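Local coordinates for hypothetical protein PAE2307 (Pyrobaculum aerophilum, PDB 1WVQ) that probably acts as an adenosine-specific kinase of a conserved family and carries a stable phosphorylated side chain, at residues I11-P16 / L120-A125; G18-I23 / A115-L120; E68-L73 / Y90-W95. All coordinates share one frame; numbering follows the deposited sequence.

Interaction 1: residues I11-P16 / L120-A125; sequences IDVPIP and LKVIVA
V13 and V122 meet on the tightly packed face, CG2 against CG2 at 3.6 Å. In both residues CG1 stands anti to the backbone N (chi1 -178° in V13), which leaves CG2 anti to the carbonyl carbon. The CG2 of V13 is also 3.9 Å from CD2 of L120, whose side chain runs alongside and points the same way. I11 extends this apolar face, its CG1 lying 4.1 Å from CG2 of V124. Beneath the side chains the backbones pair as antiparallel strands: I11 and V122 form a hydrogen-bonded pair, N to O and O to N, both bonds 2.8 Å long, within the three-stranded sheet in which strand 120-128 lies between 7-13 and 131-139. L77 of helix 68-81 packs on I11 and V13, while I23 touches V122. The other face is polar and partly open to solvent. There D12 and K121, a non-hydrogen-bonded pair, join in a salt bridge, NZ reaching OD1 at 2.7 Å from 42° above the carboxylate plane. The lysine bends at chi2 (-74°), then runs extended to its ammonium. A water bridges the strands, 2.7 Å from V13 O, 3.0 Å from D12 OD1 and accepting from L120 N at 2.9 Å.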
ATOM      1  N   ILE A  11      -9.424  30.315  -8.287  1.00 16.30           N
ATOM      2  CA  ILE A  11     -10.772  29.842  -8.006  1.00 16.37           C
ATOM      3  C   ILE A  11     -10.957  29.712  -6.501  1.00 16.25           C
ATOM      4  O   ILE A  11     -10.213  28.992  -5.844  1.00 15.25           O
ATOM      5  CB  ILE A  11     -11.024  28.460  -8.653  1.00 17.56           C
ATOM      6  CG1 ILE A  11     -10.866  28.543 -10.176  1.00 19.27           C
ATOM      7  CG2 ILE A  11     -12.406  27.954  -8.274  1.00 17.62           C
ATOM      8  CD1 ILE A  11     -11.856  29.462 -10.866  1.00 21.00           C
ATOM      9  N   ASP A  12     -11.937  30.415  -5.945  1.00 16.60           N
ATOM     10  CA  ASP A  12     -12.167  30.329  -4.516  1.00 16.66           C
ATOM     11  C   ASP A  12     -12.999  29.090  -4.238  1.00 15.87           C
ATOM     12  O   ASP A  12     -13.992  28.837  -4.918  1.00 17.36           O
ATOM     13  CB  ASP A  12     -12.909  31.558  -4.003  1.00 19.72           C
ATOM     14  CG  ASP A  12     -13.105  31.518  -2.503  1.00 22.17           C
ATOM     15  OD1 ASP A  12     -12.096  31.614  -1.769  1.00 24.39           O
ATOM     16  OD2 ASP A  12     -14.265  31.370  -2.056  1.00 26.15           O
ATOM     17  N   VAL A  13     -12.594  28.318  -3.239  1.00 14.19           N
ATOM     18  CA  VAL A  13     -13.307  27.096  -2.897  1.00 14.39           C
ATOM     19  C   VAL A  13     -14.186  27.254  -1.662  1.00 15.06           C
ATOM     20  O   VAL A  13     -13.685  27.480  -0.562  1.00 15.20           O
ATOM     21  CB  VAL A  13     -12.314  25.939  -2.643  1.00 14.26           C
ATOM     22  CG1 VAL A  13     -13.080  24.657  -2.330  1.00 13.76           C
ATOM     23  CG2 VAL A  13     -11.409  25.750  -3.856  1.00 14.53           C
ATOM     24  N   PRO A  14     -15.514  27.145  -1.832  1.00 15.93           N
ATOM     25  CA  PRO A  14     -16.428  27.276  -0.694  1.00 16.20           C
ATOM     26  C   PRO A  14     -16.364  26.028   0.185  1.00 16.32           C
ATOM     27  O   PRO A  14     -16.412  24.909  -0.319  1.00 15.83           O
ATOM     28  CB  PRO A  14     -17.803  27.396  -1.355  1.00 17.76           C
ATOM     29  CG  PRO A  14     -17.514  27.859  -2.745  1.00 19.07           C
ATOM     30  CD  PRO A  14     -16.267  27.087  -3.095  1.00 16.61           C
ATOM     31  N   ILE A  15     -16.253  26.209   1.494  1.00 15.77           N
ATOM     32  CA  ILE A  15     -16.223  25.061   2.393  1.00 17.07           C
ATOM     33  C   ILE A  15     -17.131  25.333   3.590  1.00 17.75           C
ATOM     34  O   ILE A  15     -16.734  26.010   4.543  1.00 19.23           O
ATOM     35  CB  ILE A  15     -14.789  24.746   2.899  1.00 17.18           C
ATOM     36  CG1 ILE A  15     -13.850  24.499   1.712  1.00 17.88           C
ATOM     37  CG2 ILE A  15     -14.819  23.513   3.791  1.00 18.53           C
ATOM     38  CD1 ILE A  15     -12.421  24.174   2.107  1.00 18.48           C
ATOM     39  N   PRO A  16     -18.378  24.831   3.541  1.00 18.27           N
ATOM     40  CA  PRO A  16     -19.329  25.033   4.644  1.00 18.63           C
ATOM     41  C   PRO A  16     -18.782  24.430   5.933  1.00 19.43           C
ATOM     42  O   PRO A  16     -18.015  23.467   5.898  1.00 18.47           O
ATOM     43  CB  PRO A  16     -20.578  24.299   4.161  1.00 19.77           C
ATOM     44  CG  PRO A  16     -20.489  24.403   2.680  1.00 19.62           C
ATOM     45  CD  PRO A  16     -19.023  24.133   2.418  1.00 17.96           C
ATOM     46  N   LEU A 120      -9.571  28.186   0.957  1.00 15.19           N
ATOM     47  CA  LEU A 120      -8.727  27.594  -0.065  1.00 14.04           C
ATOM     48  C   LEU A 120      -8.961  28.195  -1.442  1.00 13.66           C
ATOM     49  O   LEU A 120     -10.084  28.551  -1.795  1.00 13.55           O
ATOM     50  CB  LEU A 120      -9.006  26.088  -0.102  1.00 13.49           C
ATOM     51  CG  LEU A 120      -8.412  25.195  -1.193  1.00 12.96           C
ATOM     52  CD1 LEU A 120      -6.932  24.941  -0.948  1.00 13.96           C
ATOM     53  CD2 LEU A 120      -9.177  23.882  -1.197  1.00 14.18           C
ATOM     54  N   LYS A 121      -7.883  28.308  -2.210  1.00 13.42           N
ATOM     55  CA  LYS A 121      -7.947  28.825  -3.570  1.00 14.85           C
ATOM     56  C   LYS A 121      -7.226  27.826  -4.461  1.00 14.08           C
ATOM     57  O   LYS A 121      -6.258  27.190  -4.041  1.00 13.93           O
ATOM     58  CB  LYS A 121      -7.237  30.178  -3.688  1.00 17.28           C
ATOM     59  CG  LYS A 121      -7.747  31.270  -2.767  1.00 20.88           C
ATOM     60  CD  LYS A 121      -9.084  31.812  -3.226  1.00 22.81           C
ATOM     61  CE  LYS A 121      -9.452  33.069  -2.449  1.00 24.98           C
ATOM     62  NZ  LYS A 121     -10.712  33.663  -2.954  1.00 25.55           N
ATOM     63  N   VAL A 122      -7.707  27.678  -5.689  1.00 12.90           N
ATOM     64  CA  VAL A 122      -7.078  26.780  -6.642  1.00 12.99           C
ATOM     65  C   VAL A 122      -6.550  27.653  -7.763  1.00 12.98           C
ATOM     66  O   VAL A 122      -7.274  28.504  -8.273  1.00 13.55           O
ATOM     67  CB  VAL A 122      -8.084  25.775  -7.249  1.00 12.91           C
ATOM     68  CG1 VAL A 122      -7.388  24.891  -8.269  1.00 11.55           C
ATOM     69  CG2 VAL A 122      -8.699  24.929  -6.158  1.00 12.57           C
ATOM     70  N   ILE A 123      -5.287  27.463  -8.127  1.00 11.86           N
ATOM     71  CA  ILE A 123      -4.696  28.237  -9.210  1.00 12.58           C
ATOM     72  C   ILE A 123      -4.812  27.414 -10.482  1.00 11.73           C
ATOM     73  O   ILE A 123      -4.309  26.293 -10.559  1.00 11.64           O
ATOM     74  CB  ILE A 123      -3.208  28.548  -8.957  1.00 13.77           C
ATOM     75  CG1 ILE A 123      -3.038  29.250  -7.606  1.00 14.01           C
ATOM     76  CG2 ILE A 123      -2.668  29.446 -10.083  1.00 13.06           C
ATOM     77  CD1 ILE A 123      -1.596  29.454  -7.208  1.00 15.93           C
ATOM     78  N   VAL A 124      -5.477  27.978 -11.481  1.00 11.33           N
ATOM     79  CA  VAL A 124      -5.675  27.288 -12.746  1.00 12.47           C
ATOM     80  C   VAL A 124      -4.994  28.013 -13.899  1.00 12.73           C
ATOM     81  O   VAL A 124      -4.949  29.244 -13.939  1.00 14.05           O
ATOM     82  CB  VAL A 124      -7.184  27.153 -13.050  1.00 12.38           C
ATOM     83  CG1 VAL A 124      -7.408  26.438 -14.376  1.00 13.10           C
ATOM     84  CG2 VAL A 124      -7.860  26.395 -11.920  1.00 15.03           C
ATOM     85  N   ALA A 125      -4.449  27.235 -14.825  1.00 12.51           N
ATOM     86  CA  ALA A 125      -3.803  27.795 -15.995  1.00 12.22           C
ATOM     87  C   ALA A 125      -4.602  27.412 -17.231  1.00 13.19           C
ATOM     88  O   ALA A 125      -4.977  26.254 -17.406  1.00 12.69           O
ATOM     89  CB  ALA A 125      -2.378  27.274 -16.116  1.00 13.70           C
TER
HETATM   90  O   HOH W   1     -12.126  29.514   0.423  1.00 26.95           O

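Interaction 2: residues G18-I23 / A115-L120; sequences GTNVII and ATANPL
V21 and T116 are joined by two backbone hydrogen bonds, V21 N to T116 O at 2.9 Å and T116 N to V21 O at 3.0 Å, which make them a hydrogen-bonded antiparallel pair. A weaker CA-H...O contact, from A115 CA to V21 O, accompanies them. Among side chains, T116 OG1 accepts from the backbone N of N118 at 3.1 Å, an ST turn that bends the chain away from strand 111-116; the same hydroxyl is hydrogen-bonded to D139 OD1. From this turn N118 reaches into a second subunit, where its ND2 is hydrogen-bonded to a phosphohistidine side chain. The apolar contacts gather on the V21 face. CD2 of L120 touches CG1 of V21 at 3.8 Å and meets CD1 of I23 tip to tip at 3.9 Å. CG1 of V21 lies between its own backbone N and carbonyl carbon (chi1 70°), which puts it close to both T116 O and the leucine. On the other face I22 CG1 rests 4.3 Å from CB of A115. N20 lays its amide against the turn, ND2 3.4 Å from CB of A117; an alanine here would probably leave that methyl without its amide cover and open a gap beside the turn. Strand 20-25 runs between 111-116 and 87-92 in the five-stranded sheet. Helix 96-104 packs on I22 and A115, and strand 131-139 lies against L120.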
ATOM      1  N   GLY A  18     -18.226  22.176   8.942  1.00 17.68           N
ATOM      2  CA  GLY A  18     -18.552  20.777   9.115  1.00 17.00           C
ATOM      3  C   GLY A  18     -18.166  19.941   7.914  1.00 16.72           C
ATOM      4  O   GLY A  18     -18.350  18.725   7.915  1.00 17.17           O
ATOM      5  N   THR A  19     -17.642  20.577   6.872  1.00 15.78           N
ATOM      6  CA  THR A  19     -17.245  19.820   5.694  1.00 14.48           C
ATOM      7  C   THR A  19     -15.760  19.950   5.441  1.00 13.29           C
ATOM      8  O   THR A  19     -15.092  20.842   5.969  1.00 12.50           O
ATOM      9  CB  THR A  19     -17.969  20.294   4.405  1.00 15.70           C
ATOM     10  OG1 THR A  19     -17.446  21.564   3.990  1.00 17.23           O
ATOM     11  CG2 THR A  19     -19.457  20.418   4.647  1.00 16.67           C
ATOM     12  N   ASN A  20     -15.250  19.026   4.638  1.00 11.43           N
ATOM     13  CA  ASN A  20     -13.860  19.035   4.220  1.00 11.70           C
ATOM     14  C   ASN A  20     -13.916  18.804   2.726  1.00 10.90           C
ATOM     15  O   ASN A  20     -14.838  18.161   2.227  1.00 10.60           O
ATOM     16  CB  ASN A  20     -13.055  17.904   4.863  1.00 12.05           C
ATOM     17  CG  ASN A  20     -12.558  18.250   6.250  1.00 12.81           C
ATOM     18  OD1 ASN A  20     -13.282  18.121   7.238  1.00 16.02           O
ATOM     19  ND2 ASN A  20     -11.312  18.696   6.329  1.00 12.00           N
ATOM     20  N   VAL A  21     -12.937  19.341   2.014  1.00  9.86           N
ATOM     21  CA  VAL A  21     -12.878  19.158   0.574  1.00  9.84           C
ATOM     22  C   VAL A  21     -11.568  18.464   0.226  1.00 10.17           C
ATOM     23  O   VAL A  21     -10.544  18.675   0.881  1.00  9.99           O
ATOM     24  CB  VAL A  21     -12.976  20.523  -0.174  1.00 10.44           C
ATOM     25  CG1 VAL A  21     -11.699  21.343   0.033  1.00 12.41           C
ATOM     26  CG2 VAL A  21     -13.238  20.290  -1.659  1.00 10.86           C
ATOM     27  N   ILE A  22     -11.631  17.594  -0.777  1.00  9.26           N
ATOM     28  CA  ILE A  22     -10.469  16.869  -1.268  1.00  8.87           C
ATOM     29  C   ILE A  22     -10.509  17.101  -2.773  1.00  9.35           C
ATOM     30  O   ILE A  22     -11.520  16.821  -3.422  1.00  9.28           O
ATOM     31  CB  ILE A  22     -10.562  15.352  -0.965  1.00  8.97           C
ATOM     32  CG1 ILE A  22     -10.560  15.121   0.548  1.00  9.51           C
ATOM     33  CG2 ILE A  22      -9.375  14.616  -1.585  1.00 10.13           C
ATOM     34  CD1 ILE A  22     -10.889  13.687   0.957  1.00  9.94           C
ATOM     35  N   ILE A  23      -9.429  17.654  -3.313  1.00  8.42           N
ATOM     36  CA  ILE A  23      -9.342  17.940  -4.741  1.00  9.12           C
ATOM     37  C   ILE A  23      -8.125  17.216  -5.295  1.00  8.91           C
ATOM     38  O   ILE A  23      -7.050  17.236  -4.692  1.00  9.32           O
ATOM     39  CB  ILE A  23      -9.189  19.460  -4.998  1.00  9.21           C
ATOM     40  CG1 ILE A  23     -10.312  20.220  -4.291  1.00 11.17           C
ATOM     41  CG2 ILE A  23      -9.214  19.749  -6.503  1.00 10.04           C
ATOM     42  CD1 ILE A  23     -10.161  21.725  -4.355  1.00 11.95           C
ATOM     43  N   ALA A 115      -6.469  18.495   0.851  1.00  9.13           N
ATOM     44  CA  ALA A 115      -7.423  17.848   1.743  1.00  9.08           C
ATOM     45  C   ALA A 115      -7.461  18.877   2.862  1.00  9.37           C
ATOM     46  O   ALA A 115      -6.495  19.021   3.611  1.00 11.08           O
ATOM     47  CB  ALA A 115      -6.885  16.512   2.247  1.00  9.47           C
ATOM     48  N   THR A 116      -8.562  19.608   2.978  1.00  9.72           N
ATOM     49  CA  THR A 116      -8.611  20.655   3.980  1.00 10.90           C
ATOM     50  C   THR A 116     -10.012  21.168   4.272  1.00 11.32           C
ATOM     51  O   THR A 116     -10.981  20.842   3.579  1.00 10.84           O
ATOM     52  CB  THR A 116      -7.743  21.842   3.502  1.00 11.10           C
ATOM     53  OG1 THR A 116      -7.568  22.794   4.559  1.00 11.37           O
ATOM     54  CG2 THR A 116      -8.409  22.530   2.311  1.00 12.29           C
ATOM     55  N   ALA A 117     -10.105  21.977   5.319  1.00 13.21           N
ATOM     56  CA  ALA A 117     -11.363  22.587   5.714  1.00 14.60           C
ATOM     57  C   ALA A 117     -11.124  24.087   5.851  1.00 16.07           C
ATOM     58  O   ALA A 117     -12.004  24.827   6.290  1.00 15.36           O
ATOM     59  CB  ALA A 117     -11.850  22.000   7.038  1.00 15.36           C
ATOM     60  N   ASN A 118      -9.929  24.523   5.455  1.00 16.38           N
ATOM     61  CA  ASN A 118      -9.524  25.933   5.521  1.00 17.04           C
ATOM     62  C   ASN A 118      -9.892  26.733   4.293  1.00 18.13           C
ATOM     63  O   ASN A 118     -10.265  26.173   3.262  1.00 18.01           O
ATOM     64  CB  ASN A 118      -8.003  26.062   5.630  1.00 18.77           C
ATOM     65  CG  ASN A 118      -7.453  25.429   6.858  1.00 17.76           C
ATOM     66  OD1 ASN A 118      -8.055  25.507   7.922  1.00 19.91           O
ATOM     67  ND2 ASN A 118      -6.290  24.802   6.731  1.00 15.78           N
ATOM     68  N   PRO A 119      -9.790  28.069   4.391  1.00 17.60           N
ATOM     69  CA  PRO A 119     -10.101  28.893   3.226  1.00 17.40           C
ATOM     70  C   PRO A 119      -9.124  28.331   2.193  1.00 16.28           C
ATOM     71  O   PRO A 119      -7.977  28.018   2.521  1.00 15.54           O
ATOM     72  CB  PRO A 119      -9.720  30.291   3.693  1.00 17.68           C
ATOM     73  CG  PRO A 119     -10.090  30.254   5.132  1.00 18.43           C
ATOM     74  CD  PRO A 119      -9.561  28.908   5.582  1.00 18.01           C
ATOM     75  N   LEU A 120      -9.571  28.186   0.957  1.00 15.19           N
ATOM     76  CA  LEU A 120      -8.727  27.594  -0.065  1.00 14.04           C
ATOM     77  C   LEU A 120      -8.961  28.195  -1.442  1.00 13.66           C
ATOM     78  O   LEU A 120     -10.084  28.551  -1.795  1.00 13.55           O
ATOM     79  CB  LEU A 120      -9.006  26.088  -0.102  1.00 13.49           C
ATOM     80  CG  LEU A 120      -8.412  25.195  -1.193  1.00 12.96           C
ATOM     81  CD1 LEU A 120      -6.932  24.941  -0.948  1.00 13.96           C
ATOM     82  CD2 LEU A 120      -9.177  23.882  -1.197  1.00 14.18           C
TER

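Interaction 3: residues E68-L73 / Y90-W95; sequences EELRNL and YIRNAW
Helix 68-73 packs on strand 90-92 with the two axes 8.3 Å apart at closest approach and running nearly antiparallel, at 157°, and the backbones come nearest at L70 and Y90. L73 lays its CB over one face of the Y90 ring, 3.8 Å from the centroid and 14° off the ring normal, a CH-pi contact offset toward the rim. The carbonyl of the same leucine is linked to the phenol by a water that donates to L73 O at 2.7 Å and to Y90 OH at 2.9 Å; the hydroxyl is also hydrogen-bonded to P14 O. L70 fills the middle of the contact: its CD2 lies 4.1 Å from CB of Y90, and its CD1 rests 3.9 Å from CG of R92. At the exposed end E69 and R92 form a salt bridge. Their side chains cross at about a right angle, and the guanidinium presents NE and NH2 side-on to a single oxygen, OE1, each at 2.9 Å. OE1 lies near the guanidinium plane, and the carboxylate plane is turned 31° from it. The arginine runs extended from CG to NE, L70 packs alongside part of it, and its NH1 is hydrogen-bonded to Q17 O. The helix thus covers the five-stranded sheet at strand 87-92, flanked there by strands 47-53 and 20-25, with K47 touching L70 and R92 and V21 touching Y90.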
ATOM      1  N   GLU A  68     -27.396  15.658  -1.435  1.00 17.04           N
ATOM      2  CA  GLU A  68     -27.532  16.604  -2.535  1.00 16.92           C
ATOM      3  C   GLU A  68     -26.773  17.913  -2.377  1.00 16.96           C
ATOM      4  O   GLU A  68     -26.319  18.495  -3.366  1.00 16.49           O
ATOM      5  CB  GLU A  68     -29.006  16.887  -2.804  1.00 17.95           C
ATOM      6  CG  GLU A  68     -29.765  15.663  -3.281  1.00 21.14           C
ATOM      7  CD  GLU A  68     -29.091  14.973  -4.466  1.00 21.35           C
ATOM      8  OE1 GLU A  68     -28.801  15.650  -5.476  1.00 23.64           O
ATOM      9  OE2 GLU A  68     -28.852  13.749  -4.386  1.00 23.76           O
ATOM     10  N   GLU A  69     -26.641  18.389  -1.146  1.00 17.83           N
ATOM     11  CA  GLU A  69     -25.916  19.629  -0.909  1.00 17.10           C
ATOM     12  C   GLU A  69     -24.460  19.417  -1.324  1.00 15.81           C
ATOM     13  O   GLU A  69     -23.882  20.223  -2.054  1.00 15.09           O
ATOM     14  CB  GLU A  69     -25.982  20.003   0.574  1.00 20.11           C
ATOM     15  CG  GLU A  69     -25.115  21.194   0.963  1.00 24.24           C
ATOM     16  CD  GLU A  69     -24.915  21.282   2.466  1.00 28.06           C
ATOM     17  OE1 GLU A  69     -24.264  20.371   3.033  1.00 29.28           O
ATOM     18  OE2 GLU A  69     -25.409  22.256   3.078  1.00 29.61           O
ATOM     19  N   LEU A  70     -23.879  18.320  -0.856  1.00 14.61           N
ATOM     20  CA  LEU A  70     -22.492  18.014  -1.169  1.00 13.85           C
ATOM     21  C   LEU A  70     -22.288  17.687  -2.648  1.00 13.65           C
ATOM     22  O   LEU A  70     -21.237  17.996  -3.219  1.00 13.75           O
ATOM     23  CB  LEU A  70     -22.010  16.869  -0.279  1.00 13.50           C
ATOM     24  CG  LEU A  70     -22.170  17.168   1.221  1.00 13.40           C
ATOM     25  CD1 LEU A  70     -21.642  15.992   2.037  1.00 13.84           C
ATOM     26  CD2 LEU A  70     -21.430  18.451   1.584  1.00 14.15           C
ATOM     27  N   ARG A  71     -23.287  17.070  -3.271  1.00 13.46           N
ATOM     28  CA  ARG A  71     -23.189  16.739  -4.688  1.00 12.91           C
ATOM     29  C   ARG A  71     -23.041  18.034  -5.480  1.00 13.76           C
ATOM     30  O   ARG A  71     -22.158  18.155  -6.328  1.00 13.06           O
ATOM     31  CB  ARG A  71     -24.446  15.996  -5.173  1.00 13.57           C
ATOM     32  CG  ARG A  71     -24.427  15.639  -6.667  1.00 14.16           C
ATOM     33  CD  ARG A  71     -25.832  15.418  -7.235  1.00 15.20           C
ATOM     34  NE  ARG A  71     -26.516  14.275  -6.643  1.00 15.37           N
ATOM     35  CZ  ARG A  71     -26.254  13.002  -6.926  1.00 16.00           C
ATOM     36  NH1 ARG A  71     -25.317  12.683  -7.810  1.00 15.04           N
ATOM     37  NH2 ARG A  71     -26.930  12.038  -6.314  1.00 17.83           N
ATOM     38  N   ASN A  72     -23.897  19.008  -5.190  1.00 14.12           N
ATOM     39  CA  ASN A  72     -23.857  20.275  -5.910  1.00 14.41           C
ATOM     40  C   ASN A  72     -22.603  21.098  -5.655  1.00 13.92           C
ATOM     41  O   ASN A  72     -22.135  21.806  -6.545  1.00 14.17           O
ATOM     42  CB  ASN A  72     -25.113  21.089  -5.613  1.00 17.49           C
ATOM     43  CG  ASN A  72     -26.355  20.436  -6.178  1.00 19.20           C
ATOM     44  OD1 ASN A  72     -26.337  19.932  -7.303  1.00 22.77           O
ATOM     45  ND2 ASN A  72     -27.440  20.442  -5.410  1.00 22.90           N
ATOM     46  N   LEU A  73     -22.057  20.999  -4.449  1.00 13.60           N
ATOM     47  CA  LEU A  73     -20.836  21.720  -4.125  1.00 13.66           C
ATOM     48  C   LEU A  73     -19.709  21.136  -4.971  1.00 12.81           C
ATOM     49  O   LEU A  73     -18.900  21.868  -5.533  1.00 12.75           O
ATOM     50  CB  LEU A  73     -20.512  21.577  -2.633  1.00 14.46           C
ATOM     51  CG  LEU A  73     -21.224  22.583  -1.721  1.00 15.99           C
ATOM     52  CD1 LEU A  73     -21.111  22.145  -0.280  1.00 17.38           C
ATOM     53  CD2 LEU A  73     -20.611  23.965  -1.917  1.00 18.28           C
ATOM     54  N   TYR A  90     -16.492  16.386  -1.449  1.00 10.18           N
ATOM     55  CA  TYR A  90     -16.894  17.128  -0.257  1.00 10.03           C
ATOM     56  C   TYR A  90     -17.449  16.066   0.687  1.00 10.63           C
ATOM     57  O   TYR A  90     -18.274  15.236   0.285  1.00 10.30           O
ATOM     58  CB  TYR A  90     -17.978  18.173  -0.555  1.00 10.61           C
ATOM     59  CG  TYR A  90     -17.458  19.510  -1.048  1.00 10.32           C
ATOM     60  CD1 TYR A  90     -17.271  19.752  -2.405  1.00 10.65           C
ATOM     61  CD2 TYR A  90     -17.189  20.548  -0.152  1.00 10.73           C
ATOM     62  CE1 TYR A  90     -16.835  20.997  -2.869  1.00 11.11           C
ATOM     63  CE2 TYR A  90     -16.752  21.798  -0.605  1.00 11.49           C
ATOM     64  CZ  TYR A  90     -16.584  22.015  -1.965  1.00 12.15           C
ATOM     65  OH  TYR A  90     -16.210  23.263  -2.426  1.00 12.38           O
ATOM     66  N   ILE A  91     -16.990  16.084   1.935  1.00 11.07           N
ATOM     67  CA  ILE A  91     -17.441  15.110   2.919  1.00 11.01           C
ATOM     68  C   ILE A  91     -17.872  15.700   4.254  1.00 11.12           C
ATOM     69  O   ILE A  91     -17.322  16.700   4.722  1.00 10.89           O
ATOM     70  CB  ILE A  91     -16.346  14.061   3.247  1.00 11.65           C
ATOM     71  CG1 ILE A  91     -15.020  14.762   3.551  1.00 12.51           C
ATOM     72  CG2 ILE A  91     -16.219  13.054   2.115  1.00 12.78           C
ATOM     73  CD1 ILE A  91     -13.963  13.831   4.123  1.00 14.45           C
ATOM     74  N   ARG A  92     -18.863  15.041   4.848  1.00 11.47           N
ATOM     75  CA  ARG A  92     -19.404  15.372   6.162  1.00 12.42           C
ATOM     76  C   ARG A  92     -19.456  14.040   6.908  1.00 12.73           C
ATOM     77  O   ARG A  92     -19.561  12.976   6.288  1.00 12.23           O
ATOM     78  CB  ARG A  92     -20.831  15.925   6.069  1.00 13.82           C
ATOM     79  CG  ARG A  92     -20.969  17.379   5.655  1.00 16.01           C
ATOM     80  CD  ARG A  92     -22.455  17.760   5.666  1.00 20.00           C
ATOM     81  NE  ARG A  92     -22.714  19.102   5.147  1.00 22.05           N
ATOM     82  CZ  ARG A  92     -22.489  20.233   5.812  1.00 23.64           C
ATOM     83  NH1 ARG A  92     -21.994  20.210   7.045  1.00 23.72           N
ATOM     84  NH2 ARG A  92     -22.761  21.396   5.231  1.00 23.95           N
ATOM     85  N   ASN A  93     -19.381  14.104   8.233  1.00 12.75           N
ATOM     86  CA  ASN A  93     -19.446  12.922   9.091  1.00 13.79           C
ATOM     87  C   ASN A  93     -18.307  11.949   8.860  1.00 13.38           C
ATOM     88  O   ASN A  93     -18.445  10.738   9.048  1.00 14.26           O
ATOM     89  CB  ASN A  93     -20.794  12.235   8.908  1.00 17.16           C
ATOM     90  CG  ASN A  93     -21.942  13.197   9.096  1.00 20.06           C
ATOM     91  OD1 ASN A  93     -22.012  13.905  10.108  1.00 23.13           O
ATOM     92  ND2 ASN A  93     -22.843  13.247   8.120  1.00 23.60           N
ATOM     93  N   ALA A  94     -17.173  12.514   8.464  1.00 12.31           N
ATOM     94  CA  ALA A  94     -15.946  11.778   8.207  1.00 11.89           C
ATOM     95  C   ALA A  94     -14.878  12.830   7.946  1.00 11.67           C
ATOM     96  O   ALA A  94     -15.174  13.899   7.417  1.00 12.08           O
ATOM     97  CB  ALA A  94     -16.106  10.871   6.984  1.00 13.39           C
ATOM     98  N   TRP A  95     -13.644  12.532   8.333  1.00 10.38           N
ATOM     99  CA  TRP A  95     -12.522  13.440   8.119  1.00 11.15           C
ATOM    100  C   TRP A  95     -11.660  12.875   6.998  1.00 10.16           C
ATOM    101  O   TRP A  95     -11.693  11.674   6.728  1.00  9.73           O
ATOM    102  CB  TRP A  95     -11.673  13.553   9.388  1.00 13.91           C
ATOM    103  CG  TRP A  95     -12.300  14.367  10.471  1.00 16.52           C
ATOM    104  CD1 TRP A  95     -12.432  15.726  10.503  1.00 17.63           C
ATOM    105  CD2 TRP A  95     -12.867  13.879  11.687  1.00 19.38           C
ATOM    106  NE1 TRP A  95     -13.046  16.115  11.666  1.00 20.56           N
ATOM    107  CE2 TRP A  95     -13.327  14.999  12.416  1.00 18.67           C
ATOM    108  CE3 TRP A  95     -13.036  12.601  12.237  1.00 18.49           C
ATOM    109  CZ2 TRP A  95     -13.942  14.885  13.669  1.00 20.18           C
ATOM    110  CZ3 TRP A  95     -13.648  12.482  13.486  1.00 20.33           C
ATOM    111  CH2 TRP A  95     -14.095  13.621  14.187  1.00 21.10           C
TER
HETATM  112  O   HOH W   2     -18.024  24.217  -4.453  1.00 15.12           O

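Interaction 2 is the most buried of the three, whereas interactions 1 and 3 each pair an apolar side with a salt bridge nearer the surface. Interactions 1 and 2 both rest on antiparallel strand pairing but in different sheets, and they share L120; I15 and V122 of interaction 1 pack on V21 and I23 of interaction 2, joining the two sheets. Interactions 2 and 3 hold neighbouring strands of the five-stranded sheet, 20-25 and 87-92, yet interaction 3 sets a helix on that sheet without a backbone-to-backbone hydrogen bond between helix and strand. P14 O of interaction 1 is probably hydrogen-bonded to the Y90 hydroxyl of interaction 3. Interactions 1 and 2 also reach the second subunit.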